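Local coordinates for protein iminosuccinate reductase (PDB 6RQA) that catalyses the NADH-dependent reduction of iminosuccinate to L-aspartate, regenerating the amino donor of the beta-hydroxyaspartate cycle during glyoxylate assimilation, at residues K146-L151 and N169-E174; Q163-A168 and A193-L198. All blocks are in the same frame, centred on the assembly; numbering follows the deposited sequence.

Contact 1: residues K146-L151 and N169-E174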
# COMPACT_ATOMS: atom_id res chain seq x y z
N LYS A 146 -2.06 -39.45 -10.31
CA LYS A 146 -0.86 -40.24 -10.55
C LYS A 146 -0.75 -40.60 -12.02
O LYS A 146 -1.65 -41.21 -12.60
CB LYS A 146 -0.89 -41.50 -9.68
CG LYS A 146 -2.29 -41.93 -9.24
CD LYS A 146 -2.51 -41.67 -7.75
CE LYS A 146 -3.34 -40.42 -7.51
NZ LYS A 146 -4.74 -40.58 -8.00
N GLY A 147 0.37 -40.21 -12.63
CA GLY A 147 0.61 -40.49 -14.04
C GLY A 147 -0.24 -39.65 -14.97
O GLY A 147 -0.82 -40.18 -15.93
N ALA A 148 -0.33 -38.35 -14.72
CA ALA A 148 -1.10 -37.46 -15.58
C ALA A 148 -0.41 -37.36 -16.94
O ALA A 148 0.76 -36.98 -17.03
CB ALA A 148 -1.24 -36.08 -14.94
N LYS A 149 -1.14 -37.69 -18.00
CA LYS A 149 -0.58 -37.76 -19.34
C LYS A 149 -1.02 -36.62 -20.25
O LYS A 149 -0.28 -36.27 -21.18
CB LYS A 149 -0.96 -39.09 -20.01
CG LYS A 149 -0.70 -40.31 -19.14
CD LYS A 149 -1.39 -41.55 -19.69
CE LYS A 149 -0.66 -42.12 -20.89
NZ LYS A 149 0.68 -42.66 -20.51
N VAL A 150 -2.19 -36.02 -20.01
CA VAL A 150 -2.75 -35.00 -20.88
C VAL A 150 -3.00 -33.74 -20.06
O VAL A 150 -3.68 -33.79 -19.03
CB VAL A 150 -4.05 -35.48 -21.55
CG1 VAL A 150 -4.67 -34.36 -22.36
CG2 VAL A 150 -3.78 -36.69 -22.43
N LEU A 151 -2.47 -32.62 -20.54
CA LEU A 151 -2.66 -31.32 -19.91
C LEU A 151 -3.71 -30.53 -20.68
O LEU A 151 -3.63 -30.41 -21.91
CB LEU A 151 -1.34 -30.54 -19.88
CG LEU A 151 -1.41 -29.09 -19.39
CD1 LEU A 151 -1.80 -29.03 -17.92
CD2 LEU A 151 -0.08 -28.39 -19.63
N ASN A 169 7.43 -28.23 -16.88
CA ASN A 169 8.71 -28.32 -16.19
C ASN A 169 8.62 -29.15 -14.92
O ASN A 169 9.60 -29.78 -14.52
CB ASN A 169 9.23 -26.92 -15.87
CG ASN A 169 10.55 -26.94 -15.12
OD1 ASN A 169 10.58 -26.83 -13.89
ND2 ASN A 169 11.64 -27.08 -15.86
N VAL A 170 7.45 -29.18 -14.27
CA VAL A 170 7.29 -29.87 -13.00
C VAL A 170 6.75 -31.27 -13.23
O VAL A 170 6.99 -32.19 -12.43
CB VAL A 170 6.39 -29.07 -12.04
CG1 VAL A 170 4.96 -29.01 -12.57
CG2 VAL A 170 6.43 -29.65 -10.64
N HIS A 171 6.02 -31.46 -14.33
CA HIS A 171 5.41 -32.74 -14.64
C HIS A 171 5.62 -33.06 -16.11
O HIS A 171 5.55 -32.17 -16.96
CB HIS A 171 3.91 -32.74 -14.31
CG HIS A 171 3.24 -34.06 -14.52
ND1 HIS A 171 3.27 -35.07 -13.59
CD2 HIS A 171 2.51 -34.53 -15.57
CE1 HIS A 171 2.60 -36.11 -14.04
NE2 HIS A 171 2.13 -35.81 -15.24
N ARG A 172 5.87 -34.33 -16.41
CA ARG A 172 6.12 -34.78 -17.77
C ARG A 172 4.80 -35.20 -18.40
O ARG A 172 4.23 -36.23 -18.03
CB ARG A 172 7.14 -35.93 -17.77
CG ARG A 172 7.65 -36.30 -19.16
CD ARG A 172 6.99 -37.57 -19.67
NE ARG A 172 7.55 -37.99 -20.96
CZ ARG A 172 7.21 -39.11 -21.58
NH1 ARG A 172 7.77 -39.42 -22.75
NH2 ARG A 172 6.33 -39.94 -21.04
N PHE A 173 4.32 -34.41 -19.35
CA PHE A 173 3.09 -34.70 -20.06
C PHE A 173 3.39 -35.31 -21.42
O PHE A 173 4.51 -35.24 -21.93
CB PHE A 173 2.25 -33.42 -20.24
CG PHE A 173 1.66 -32.89 -18.97
CD1 PHE A 173 0.44 -33.35 -18.51
CD2 PHE A 173 2.33 -31.92 -18.23
CE1 PHE A 173 -0.10 -32.86 -17.33
CE2 PHE A 173 1.79 -31.43 -17.06
CZ PHE A 173 0.57 -31.90 -16.61
N GLU A 174 2.36 -35.93 -22.01
CA GLU A 174 2.47 -36.51 -23.34
C GLU A 174 1.72 -35.72 -24.41
O GLU A 174 2.08 -35.82 -25.58
CB GLU A 174 1.94 -37.95 -23.34
CG GLU A 174 2.63 -38.87 -22.34
CD GLU A 174 2.03 -40.26 -22.33
OE1 GLU A 174 1.10 -40.51 -23.12
OE2 GLU A 174 2.49 -41.09 -21.52
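Phe173 lays one face of its ring over the side chain of Leu151, whose CB sits 3.7 Å from the ring centroid and 17° off the normal, a CH-pi contact offset toward the rim. This packing joins the start of strand 150-154 to the loop leading into strand 175-179, the two strands of a beta-alpha-beta crossover through helix 158-170 in the Rossmann-type NAD-binding domain. On the opposite face of the ring stands the imidazole of His171, its CD2 3.3 Å above the plane near the centre, so the phenyl group is held between the two. His171, the first residue to leave the helix, has CG anti to the backbone N (chi1 -176°), which turns NE2 toward the loop before strand 150-154. There NE2 donates a hydrogen bond to a lone pair of Ala148 O, with the acceptor in the imidazole plane and an N-H...O angle of 162°. Val214 of strand 214-217, beside strand 150-154 in the sheet, also packs on Ala148, Leu151 and Phe173. Glu174 N bonds to Lys149 O (2.8 Å), and their side chains run side by side. Replacing Glu174 by an alanine would probably leave the Lys149 ammonium without its carboxylate mate and its bent chain freer to turn. In the salt bridge itself, Lys149 NZ meets the syn side of Glu174 OE2, from somewhat out of the carboxylate plane, at 2.6 Å.

Contact 2: residues Q163-A168 and A193-L198; sequences QMRAAA and AAELGL
Leu196 inserts its CD1 methyl between Met164 and Ala168, one turn apart on helix 158-170, and this is the close-packed part of the contact. CD1 of Leu196 lies 3.7 Å from CG of Met164 and also 3.7 Å from CB of Ala168, and it reaches Met164 O at 3.6 Å. The small side chain of Ala168 is consistent with this close approach of Leu196 to the helix backbone, and Leu198 adds a second, looser apolar contact there, its CD1 4.2 Å from Ala168 CB. Met164 extends the packing back along the partner helix: chi1 (-171°) and chi2, both near 180°, keep its chain stretched across the interface until SD stands 3.7 Å from Ala193 N and 4.0 Å from Ala193 CB. The end of helix 186-195 brings both leucines to this surface. Gly197 takes positive phi in a Schellman motif, in which Leu198 N bonds back to Ala193 O and Gly197 N more weakly to Ala194 O, and the chain turns so that Leu198 follows Leu196 onto the same neighbour.

The solvent side is looser. Arg165 NH1 and Glu195 OE1 form a salt bridge at 3.2 Å; the guanidinium and carboxylate planes are only 27° apart, yet the N-H...O angle of 126° makes the hydrogen-bond component weak. Glu195 is exposed, whereas Arg165 is partly covered and has a further cation-pi partner in Phe162. The Arg165 side chain also comes to about 7 Å from that of His158, which binds NAD(+). The contact thus packs two helices of the nucleotide-binding domain against each other, with Val176 of strand 175-179 touching Met164 and Leu198, Met153 of strand 150-154 touching Met164, and helix 125-143 lying against Gln163, Ala166 and Ala167.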
# COMPACT_ATOMS: atom_id res chain seq x y z
N GLN A 163 1.98 -20.51 -18.04
CA GLN A 163 1.36 -21.63 -17.33
C GLN A 163 1.77 -22.96 -17.95
O GLN A 163 2.04 -23.93 -17.23
CB GLN A 163 -0.16 -21.48 -17.33
CG GLN A 163 -0.66 -20.16 -16.75
CD GLN A 163 -0.42 -20.04 -15.26
OE1 GLN A 163 -0.43 -21.03 -14.53
NE2 GLN A 163 -0.19 -18.81 -14.80
N MET A 164 1.83 -23.03 -19.28
CA MET A 164 2.17 -24.29 -19.94
C MET A 164 3.63 -24.65 -19.71
O MET A 164 3.96 -25.82 -19.49
CB MET A 164 1.86 -24.20 -21.43
CG MET A 164 1.99 -25.53 -22.16
SD MET A 164 1.63 -25.42 -23.93
CE MET A 164 -0.04 -24.79 -23.91
N ARG A 165 4.53 -23.66 -19.77
CA ARG A 165 5.95 -23.94 -19.55
C ARG A 165 6.21 -24.40 -18.13
O ARG A 165 6.99 -25.34 -17.91
CB ARG A 165 6.78 -22.70 -19.88
CG ARG A 165 7.00 -22.47 -21.37
CD ARG A 165 8.04 -21.40 -21.62
NE ARG A 165 7.52 -20.05 -21.42
CZ ARG A 165 7.05 -19.28 -22.39
NH1 ARG A 165 7.05 -19.72 -23.64
NH2 ARG A 165 6.59 -18.06 -22.12
N ALA A 166 5.57 -23.76 -17.14
CA ALA A 166 5.79 -24.16 -15.76
C ALA A 166 5.19 -25.53 -15.46
O ALA A 166 5.74 -26.29 -14.66
CB ALA A 166 5.20 -23.11 -14.81
N ALA A 167 4.07 -25.87 -16.12
CA ALA A 167 3.46 -27.17 -15.89
C ALA A 167 4.29 -28.29 -16.51
O ALA A 167 4.46 -29.35 -15.91
CB ALA A 167 2.04 -27.18 -16.45
N ALA A 168 4.82 -28.06 -17.72
CA ALA A 168 5.66 -29.06 -18.36
C ALA A 168 7.00 -29.22 -17.67
O ALA A 168 7.66 -30.25 -17.85
CB ALA A 168 5.87 -28.70 -19.83
N ALA A 193 3.58 -25.18 -27.08
CA ALA A 193 3.62 -26.64 -27.06
C ALA A 193 4.71 -27.17 -27.97
O ALA A 193 5.29 -28.23 -27.69
CB ALA A 193 2.26 -27.21 -27.46
N ALA A 194 5.01 -26.46 -29.06
CA ALA A 194 6.12 -26.86 -29.92
C ALA A 194 7.47 -26.60 -29.25
O ALA A 194 8.41 -27.37 -29.45
CB ALA A 194 6.04 -26.13 -31.26
N GLU A 195 7.57 -25.52 -28.47
CA GLU A 195 8.81 -25.26 -27.74
C GLU A 195 9.08 -26.34 -26.70
O GLU A 195 10.25 -26.64 -26.40
CB GLU A 195 8.75 -23.89 -27.07
CG GLU A 195 8.58 -22.72 -28.03
CD GLU A 195 8.51 -21.39 -27.31
OE1 GLU A 195 8.38 -21.38 -26.06
OE2 GLU A 195 8.59 -20.34 -27.98
N LEU A 196 8.03 -26.93 -26.14
CA LEU A 196 8.16 -27.97 -25.13
C LEU A 196 8.21 -29.37 -25.73
O LEU A 196 8.26 -30.35 -24.97
CB LEU A 196 6.99 -27.88 -24.14
CG LEU A 196 6.81 -26.52 -23.45
CD1 LEU A 196 5.49 -26.47 -22.71
CD2 LEU A 196 7.97 -26.24 -22.51
N GLY A 197 8.21 -29.49 -27.05
CA GLY A 197 8.24 -30.80 -27.68
C GLY A 197 7.00 -31.62 -27.44
O GLY A 197 7.08 -32.86 -27.41
N LEU A 198 5.85 -30.97 -27.26
CA LEU A 198 4.60 -31.65 -26.95
C LEU A 198 3.59 -31.41 -28.06
O LEU A 198 3.43 -30.27 -28.51
CB LEU A 198 4.04 -31.14 -25.61
CG LEU A 198 4.86 -31.46 -24.36
CD1 LEU A 198 4.25 -30.77 -23.14
CD2 LEU A 198 4.94 -32.96 -24.14

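From the N terminus, residues 146-151 lead into strand 150-154, and contact 1 closes the first loop when the chain returns at 169-174, after one helix and just before strand 175-179. Contact 2 opens inside that loop, at 163-168, but closes beyond it at 193-198, so the two loops cross instead of nesting. The residues just after helix 158-170 make contact 1, and its later turns, at 163-168, make contact 2. Contact 1 ties the start of strand 150-154 to the lead-in of strand 175-179; contact 2 ties helix 158-170 to the end of helix 186-195. Their centres lie 10 Å apart, and Leu151 touching Ala167 and Phe173 touching Leu198 join the two layers.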